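Local coordinates for protein peptide synthetase NRPS type II-PCP (PDB 4NEO) that is a small helical peptidyl carrier protein of the nonribosomal peptide synthetase family, probably carrying its cargo on a phosphopantetheine arm, at residues 35-41 and 71-77. Sequence-based numbering, arbitrary orientation.
Sequences GPHEDFA and LETRTVA
G35 and V76 are joined through a bridging water, which donates to the carbonyl oxygens of G35 and E38 and accepts from V76 N, while the CG2 methyl of V76 lies near G35 O and its side chain also packs on A22 and W25 of helix 7-28. The type I turn from G35 to E38, whose own backbone bond is weak, is braced by E38 OE2, which accepts from G35 N at 2.7 Å. P36 makes a direct link, its O receiving A77 N at 2.8 Å in the first turn of helix 76-86. H37 sets its imidazole obliquely against the A77 methyl, CE1 to CB 3.5 Å, and a second water joins its ND1 to OG1 of T75. That hydroxyl also caps the helix by accepting from G78 N, whereas T75 CG2 faces H37 O. With CG anti to the backbone N (chi1 -179°), D39 reaches R74, OD2 to NH1 3.1 Å in a salt bridge, with the carboxylate and guanidinium planes 35° apart. OD2 also accepts from the A41 and A42 amides, the former an Asx turn. F40 N donates to R74 O at 2.9 Å, and the phenyl edge meets NH2 with the two planes almost perpendicular (83°); CE2 touches L71 CD2. The A41 methyl rests at the edge of the R74 guanidinium, CB to R74 NH1 3.4 Å. R74 NE returns to L71 O, 3.2 Å away, helping to hold the bent side chain, and NH2 makes a weak bond to 2-(2-methoxyethoxy)ethanol. The loop between helices 7-28 and 47-50 is thus pinned by backbone bonds to the junction of helices 67-73 and 76-86, while the D39 carboxylate probably offsets the arginine charge beside the ligand pocket.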
ATOM      1  N   GLY A  35       4.896  -8.297  -4.929  1.00 57.77           N
ATOM      2  CA  GLY A  35       6.189  -7.586  -4.748  1.00 63.48           C
ATOM      3  C   GLY A  35       6.030  -6.047  -4.527  1.00 54.32           C
ATOM      4  O   GLY A  35       5.061  -5.451  -4.984  1.00 54.20           O
ATOM      5  N   PRO A  36       6.984  -5.425  -3.827  1.00 55.90           N
ATOM      6  CA  PRO A  36       6.898  -4.002  -3.513  1.00 51.88           C
ATOM      7  C   PRO A  36       6.834  -3.044  -4.732  1.00 51.27           C
ATOM      8  O   PRO A  36       6.287  -1.954  -4.592  1.00 48.36           O
ATOM      9  CB  PRO A  36       8.144  -3.749  -2.656  1.00 55.87           C
ATOM     10  CG  PRO A  36       9.110  -4.833  -2.997  1.00 62.01           C
ATOM     11  CD  PRO A  36       8.343  -5.974  -3.609  1.00 63.32           C
ATOM     12  N   HIS A  37       7.347  -3.458  -5.898  1.00 49.45           N
ATOM     13  CA  HIS A  37       7.449  -2.585  -7.067  1.00 54.92           C
ATOM     14  C   HIS A  37       6.624  -3.021  -8.242  1.00 58.85           C
ATOM     15  O   HIS A  37       6.805  -2.480  -9.346  1.00 57.28           O
ATOM     16  CB  HIS A  37       8.915  -2.405  -7.471  1.00 55.62           C
ATOM     17  CG  HIS A  37       9.728  -1.901  -6.351  1.00 52.41           C
ATOM     18  ND1 HIS A  37       9.531  -0.646  -5.821  1.00 51.55           N
ATOM     19  CD2 HIS A  37      10.646  -2.505  -5.576  1.00 55.68           C
ATOM     20  CE1 HIS A  37      10.311  -0.497  -4.762  1.00 50.43           C
ATOM     21  NE2 HIS A  37      10.989  -1.612  -4.584  1.00 55.79           N
ATOM     22  N   GLU A  38       5.675  -3.941  -8.009  1.00 55.31           N
ATOM     23  CA  GLU A  38       4.817  -4.406  -9.106  1.00 57.22           C
ATOM     24  C   GLU A  38       3.698  -3.441  -9.371  1.00 53.50           C
ATOM     25  O   GLU A  38       3.030  -3.008  -8.446  1.00 52.03           O
ATOM     26  CB  GLU A  38       4.249  -5.811  -8.773  1.00 64.16           C
ATOM     27  CG  GLU A  38       5.300  -6.923  -8.733  1.00 66.25           C
ATOM     28  CD  GLU A  38       4.666  -8.310  -8.641  1.00 75.24           C
ATOM     29  OE1 GLU A  38       4.583  -8.974  -9.704  1.00 73.71           O
ATOM     30  OE2 GLU A  38       4.226  -8.691  -7.515  1.00 69.37           O
ATOM     31  N   ASP A  39       3.452  -3.109 -10.636  1.00 53.30           N
ATOM     32  CA  ASP A  39       2.399  -2.120 -10.973  1.00 54.44           C
ATOM     33  C   ASP A  39       0.973  -2.674 -10.766  1.00 55.56           C
ATOM     34  O   ASP A  39       0.658  -3.778 -11.223  1.00 55.75           O
ATOM     35  CB  ASP A  39       2.581  -1.595 -12.428  1.00 63.57           C
ATOM     36  CG  ASP A  39       1.533  -0.556 -12.804  1.00 70.11           C
ATOM     37  OD1 ASP A  39       1.752   0.645 -12.541  1.00 78.34           O
ATOM     38  OD2 ASP A  39       0.445  -0.929 -13.292  1.00 76.26           O
ATOM     39  N   PHE A  40       0.106  -1.876 -10.142  1.00 51.49           N
ATOM     40  CA  PHE A  40      -1.271  -2.232  -9.772  1.00 53.91           C
ATOM     41  C   PHE A  40      -2.036  -2.816 -10.941  1.00 59.93           C
ATOM     42  O   PHE A  40      -2.732  -3.802 -10.780  1.00 60.46           O
ATOM     43  CB  PHE A  40      -2.019  -0.983  -9.294  1.00 53.08           C
ATOM     44  CG  PHE A  40      -3.460  -1.208  -8.938  1.00 53.33           C
ATOM     45  CD1 PHE A  40      -3.803  -2.023  -7.880  1.00 53.57           C
ATOM     46  CD2 PHE A  40      -4.475  -0.599  -9.670  1.00 55.73           C
ATOM     47  CE1 PHE A  40      -5.128  -2.229  -7.552  1.00 52.43           C
ATOM     48  CE2 PHE A  40      -5.793  -0.798  -9.339  1.00 57.11           C
ATOM     49  CZ  PHE A  40      -6.117  -1.607  -8.277  1.00 54.90           C
ATOM     50  N   ALA A  41      -1.945  -2.159 -12.088  1.00 63.04           N
ATOM     51  CA  ALA A  41      -2.712  -2.569 -13.264  1.00 70.27           C
ATOM     52  C   ALA A  41      -2.111  -3.810 -13.877  1.00 73.81           C
ATOM     53  O   ALA A  41      -2.849  -4.647 -14.393  1.00 78.84           O
ATOM     54  CB  ALA A  41      -2.761  -1.467 -14.309  1.00 73.46           C
ATOM     55  N   LEU A  71      -3.675   5.128  -6.813  1.00 48.35           N
ATOM     56  CA  LEU A  71      -3.752   5.193  -8.264  1.00 51.87           C
ATOM     57  C   LEU A  71      -2.689   6.087  -8.859  1.00 53.92           C
ATOM     58  O   LEU A  71      -2.421   5.979 -10.038  1.00 52.22           O
ATOM     59  CB  LEU A  71      -5.134   5.627  -8.758  1.00 52.32           C
ATOM     60  CG  LEU A  71      -6.263   4.615  -8.470  1.00 52.89           C
ATOM     61  CD1 LEU A  71      -7.614   5.206  -8.908  1.00 54.89           C
ATOM     62  CD2 LEU A  71      -5.974   3.305  -9.191  1.00 57.80           C
ATOM     63  N   GLU A  72      -2.061   6.932  -8.049  1.00 47.72           N
ATOM     64  CA  GLU A  72      -0.976   7.797  -8.551  1.00 52.73           C
ATOM     65  C   GLU A  72       0.420   7.262  -8.189  1.00 51.87           C
ATOM     66  O   GLU A  72       1.417   7.653  -8.789  1.00 53.75           O
ATOM     67  CB  GLU A  72      -1.161   9.242  -8.050  1.00 53.27           C
ATOM     68  CG  GLU A  72      -2.348   9.885  -8.754  1.00 57.40           C
ATOM     69  CD  GLU A  72      -2.629  11.308  -8.281  1.00 62.73           C
ATOM     70  OE1 GLU A  72      -1.874  11.812  -7.421  1.00 68.82           O
ATOM     71  OE2 GLU A  72      -3.625  11.887  -8.777  1.00 68.83           O
ATOM     72  N   THR A  73       0.496   6.354  -7.221  1.00 46.81           N
ATOM     73  CA  THR A  73       1.783   5.755  -6.889  1.00 48.30           C
ATOM     74  C   THR A  73       1.936   4.391  -7.578  1.00 51.63           C
ATOM     75  O   THR A  73       2.989   4.090  -8.071  1.00 55.97           O
ATOM     76  CB  THR A  73       1.971   5.586  -5.407  1.00 44.26           C
ATOM     77  OG1 THR A  73       0.949   4.705  -4.892  1.00 41.86           O
ATOM     78  CG2 THR A  73       1.986   6.915  -4.726  1.00 48.19           C
ATOM     79  N   ARG A  74       0.857   3.599  -7.577  1.00 50.69           N
ATOM     80  CA  ARG A  74       0.702   2.365  -8.334  1.00 52.13           C
ATOM     81  C   ARG A  74       1.549   1.173  -7.889  1.00 50.44           C
ATOM     82  O   ARG A  74       1.436   0.125  -8.501  1.00 50.89           O
ATOM     83  CB  ARG A  74       0.949   2.597  -9.830  1.00 61.47           C
ATOM     84  CG  ARG A  74       0.327   3.858 -10.383  1.00 69.24           C
ATOM     85  CD  ARG A  74      -0.213   3.673 -11.759  1.00 73.58           C
ATOM     86  NE  ARG A  74      -1.666   3.436 -11.749  1.00 84.66           N
ATOM     87  CZ  ARG A  74      -2.282   2.402 -12.329  1.00101.97           C
ATOM     88  NH1 ARG A  74      -1.568   1.446 -12.934  1.00104.04           N
ATOM     89  NH2 ARG A  74      -3.622   2.311 -12.304  1.00107.28           N
ATOM     90  N   THR A  75       2.433   1.313  -6.904  1.00 45.24           N
ATOM     91  CA  THR A  75       3.136   0.166  -6.331  1.00 44.20           C
ATOM     92  C   THR A  75       2.887   0.140  -4.837  1.00 44.24           C
ATOM     93  O   THR A  75       2.486   1.164  -4.223  1.00 40.88           O
ATOM     94  CB  THR A  75       4.626   0.159  -6.605  1.00 46.41           C
ATOM     95  OG1 THR A  75       5.263   1.261  -5.928  1.00 46.06           O
ATOM     96  CG2 THR A  75       4.887   0.227  -8.119  1.00 51.53           C
ATOM     97  N   VAL A  76       3.100  -1.023  -4.238  1.00 41.31           N
ATOM     98  CA  VAL A  76       2.987  -1.137  -2.805  1.00 42.73           C
ATOM     99  C   VAL A  76       4.026  -0.222  -2.132  1.00 44.75           C
ATOM    100  O   VAL A  76       3.691   0.465  -1.160  1.00 41.72           O
ATOM    101  CB  VAL A  76       3.246  -2.579  -2.350  1.00 41.90           C
ATOM    102  CG1 VAL A  76       3.606  -2.649  -0.869  1.00 43.45           C
ATOM    103  CG2 VAL A  76       2.078  -3.507  -2.706  1.00 45.58           C
ATOM    104  N   ALA A  77       5.289  -0.258  -2.597  1.00 43.50           N
ATOM    105  CA  ALA A  77       6.346   0.617  -1.984  1.00 45.02           C
ATOM    106  C   ALA A  77       6.034   2.131  -2.112  1.00 45.35           C
ATOM    107  O   ALA A  77       6.288   2.901  -1.187  1.00 43.24           O
ATOM    108  CB  ALA A  77       7.707   0.335  -2.571  1.00 45.92           C
TER
HETATM  109  O   HOH W   1       3.399  -3.427  -5.764  1.00 44.87           O
HETATM  110  O   HOH W   2       7.915   1.532  -6.638  1.00 43.73           O